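Local coordinates for protein putative acetyl transferase (Pyrococcus furiosus, PDB 1VKC) that probably transfers an acyl group, perhaps acetyl from acetyl-CoA, to an acceptor that is not known, at residues G75-C80 against Y95-V100. Numbering follows the deposited sequence.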
loop_
_atom_site.group_PDB
_atom_site.type_symbol
_atom_site.label_atom_id
_atom_site.label_comp_id
_atom_site.label_asym_id
_atom_site.label_seq_id
_atom_site.Cartn_x
_atom_site.Cartn_y
_atom_site.Cartn_z
ATOM N N GLY A 75 -7.414 -3.056 -13.695
ATOM C CA GLY A 75 -8.355 -3.538 -12.700
ATOM C C GLY A 75 -8.715 -4.977 -12.938
ATOM O O GLY A 75 -8.359 -5.543 -13.962
ATOM N N HIS A 76 -9.440 -5.572 -12.001
ATOM C CA HIS A 76 -9.817 -6.975 -12.144
ATOM C C HIS A 76 -11.104 -7.266 -11.404
ATOM O O HIS A 76 -11.538 -6.481 -10.538
ATOM C CB HIS A 76 -8.691 -7.873 -11.605
ATOM C CG HIS A 76 -8.552 -7.812 -10.117
ATOM N ND1 HIS A 76 -9.213 -8.677 -9.273
ATOM C CD2 HIS A 76 -7.869 -6.959 -9.321
ATOM C CE1 HIS A 76 -8.933 -8.365 -8.023
ATOM N NE2 HIS A 76 -8.136 -7.316 -8.023
ATOM N N VAL A 77 -11.703 -8.404 -11.747
ATOM C CA VAL A 77 -12.756 -8.994 -10.955
ATOM C C VAL A 77 -12.410 -10.459 -10.687
ATOM O O VAL A 77 -11.861 -11.142 -11.559
ATOM C CB VAL A 77 -14.146 -8.818 -11.599
ATOM C CG1 VAL A 77 -14.195 -9.328 -13.034
ATOM C CG2 VAL A 77 -15.200 -9.489 -10.755
ATOM N N TRP A 78 -12.661 -10.903 -9.451
ATOM C CA TRP A 78 -12.398 -12.288 -9.033
ATOM C C TRP A 78 -13.738 -12.940 -8.735
ATOM O O TRP A 78 -14.440 -12.504 -7.851
ATOM C CB TRP A 78 -11.450 -12.277 -7.808
ATOM C CG TRP A 78 -11.076 -13.625 -7.211
ATOM C CD1 TRP A 78 -11.395 -14.868 -7.686
ATOM C CD2 TRP A 78 -10.279 -13.842 -6.036
ATOM N NE1 TRP A 78 -10.878 -15.836 -6.858
ATOM C CE2 TRP A 78 -10.178 -15.238 -5.846
ATOM C CE3 TRP A 78 -9.640 -12.992 -5.125
ATOM C CZ2 TRP A 78 -9.464 -15.810 -4.773
ATOM C CZ3 TRP A 78 -8.927 -13.555 -4.052
ATOM C CH2 TRP A 78 -8.851 -14.951 -3.886
ATOM N N ILE A 79 -14.071 -13.983 -9.502
ATOM C CA ILE A 79 -15.331 -14.713 -9.384
ATOM C C ILE A 79 -15.088 -16.132 -8.895
ATOM O O ILE A 79 -14.146 -16.802 -9.355
ATOM C CB ILE A 79 -16.028 -14.829 -10.752
ATOM C CG1 ILE A 79 -16.038 -13.502 -11.489
ATOM C CG2 ILE A 79 -17.463 -15.375 -10.584
ATOM C CD1 ILE A 79 -16.168 -13.669 -12.957
ATOM N N CYS A 80 -15.960 -16.586 -7.996
ATOM C CA CYS A 80 -15.993 -17.965 -7.511
ATOM C C CYS A 80 -17.384 -18.567 -7.699
ATOM O O CYS A 80 -18.364 -18.043 -7.150
ATOM C CB CYS A 80 -15.669 -18.003 -6.012
ATOM S SG CYS A 80 -15.519 -19.649 -5.301
ATOM N N TYR A 95 -15.367 -12.133 -5.055
ATOM C CA TYR A 95 -14.455 -11.860 -3.957
ATOM C C TYR A 95 -13.994 -10.437 -4.008
ATOM O O TYR A 95 -13.863 -9.781 -2.980
ATOM C CB TYR A 95 -13.242 -12.779 -4.016
ATOM C CG TYR A 95 -13.490 -14.131 -3.403
ATOM C CD1 TYR A 95 -13.315 -15.296 -4.133
ATOM C CD2 TYR A 95 -13.909 -14.238 -2.081
ATOM C CE1 TYR A 95 -13.547 -16.547 -3.549
ATOM C CE2 TYR A 95 -14.141 -15.471 -1.497
ATOM C CZ TYR A 95 -13.962 -16.617 -2.238
ATOM O OH TYR A 95 -14.196 -17.833 -1.642
ATOM N N ASP A 96 -13.759 -9.956 -5.218
ATOM C CA ASP A 96 -13.115 -8.699 -5.398
ATOM C C ASP A 96 -13.436 -8.064 -6.740
ATOM O O ASP A 96 -13.561 -8.749 -7.733
ATOM C CB ASP A 96 -11.604 -8.949 -5.321
ATOM C CG ASP A 96 -10.839 -7.733 -5.055
ATOM O OD1 ASP A 96 -11.455 -6.693 -4.714
ATOM O OD2 ASP A 96 -9.603 -7.717 -5.142
ATOM N N ILE A 97 -13.564 -6.741 -6.738
ATOM C CA ILE A 97 -13.510 -5.943 -7.947
ATOM C C ILE A 97 -12.747 -4.656 -7.591
ATOM O O ILE A 97 -13.106 -3.955 -6.651
ATOM C CB ILE A 97 -14.919 -5.699 -8.507
ATOM C CG1 ILE A 97 -14.868 -4.851 -9.775
ATOM C CG2 ILE A 97 -15.827 -5.055 -7.476
ATOM C CD1 ILE A 97 -15.996 -5.175 -10.720
ATOM N N GLU A 98 -11.657 -4.408 -8.310
ATOM C CA GLU A 98 -10.710 -3.347 -7.985
ATOM C C GLU A 98 -10.282 -2.665 -9.281
ATOM O O GLU A 98 -10.047 -3.328 -10.293
ATOM C CB GLU A 98 -9.491 -3.926 -7.215
ATOM C CG GLU A 98 -9.795 -4.245 -5.750
ATOM C CD GLU A 98 -8.760 -5.131 -5.027
ATOM O OE1 GLU A 98 -8.938 -5.361 -3.801
ATOM O OE2 GLU A 98 -7.774 -5.600 -5.636
ATOM N N VAL A 99 -10.248 -1.334 -9.268
ATOM C CA VAL A 99 -9.736 -0.554 -10.400
ATOM C C VAL A 99 -8.640 0.375 -9.847
ATOM O O VAL A 99 -8.795 0.929 -8.771
ATOM C CB VAL A 99 -10.861 0.241 -11.085
ATOM C CG1 VAL A 99 -10.318 1.150 -12.195
ATOM C CG2 VAL A 99 -11.932 -0.712 -11.635
ATOM N N VAL A 100 -7.527 0.505 -10.564
ATOM C CA VAL A 100 -6.414 1.341 -10.085
ATOM C C VAL A 100 -6.843 2.795 -10.030
ATOM O O VAL A 100 -7.650 3.233 -10.825
ATOM C CB VAL A 100 -5.130 1.186 -10.925
ATOM C CG1 VAL A 100 -4.630 -0.207 -10.827
ATOM C CG2 VAL A 100 -5.353 1.610 -12.397
#
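H76 and E98 show how two antiparallel strands can pair through side chains as well as backbone. They form a hydrogen-bonded pair, in which H76 N donates a hydrogen bond to E98 O (2.9 Å) and E98 N donates one to H76 O. On the same face, the imidazole and the glutamate run alongside each other. H76 CG sits in the crowded position between backbone N and carbonyl carbon (chi1 70°), which tilts the ring across to the neighbouring strand, and the glutamate extends beyond CG to meet it. H76 NE2 donates to E98 OE2 (3.0 Å) close to the ring plane, yet reaches that oxygen from above the carboxylate plane, the two groups standing 85° apart. The D96 side chain runs at about a right angle to that of H76 and sets D96 OD2 against the ring edge, 3.0 Å from H76 CE1. With two acidic groups so near, the imidazole would probably be biased toward its protonated form. An alanine here would remove the NE2 donor and the ring edge beside D96, and would probably leave the E98 carboxylate less firmly placed.

Further along, Y95 turns its edge to the face of W78, which lies on the H76 side of the sheet, Y95 CD1 lying 3.6 Å from W78 CE2 and the planes inclined at 51°. Beyond it, C80 CB packs on Y95 CE1 (3.6 Å).

The contact joins the two strands of the hairpin 73-83/90-99, neighbours in the mixed GNAT sheet. Helix 20-31 touches H76 and E98, and F63 stacks on W78; from the other face, V77 and I97 meet helix 108-122, while strand 60-68 flanks 73-83.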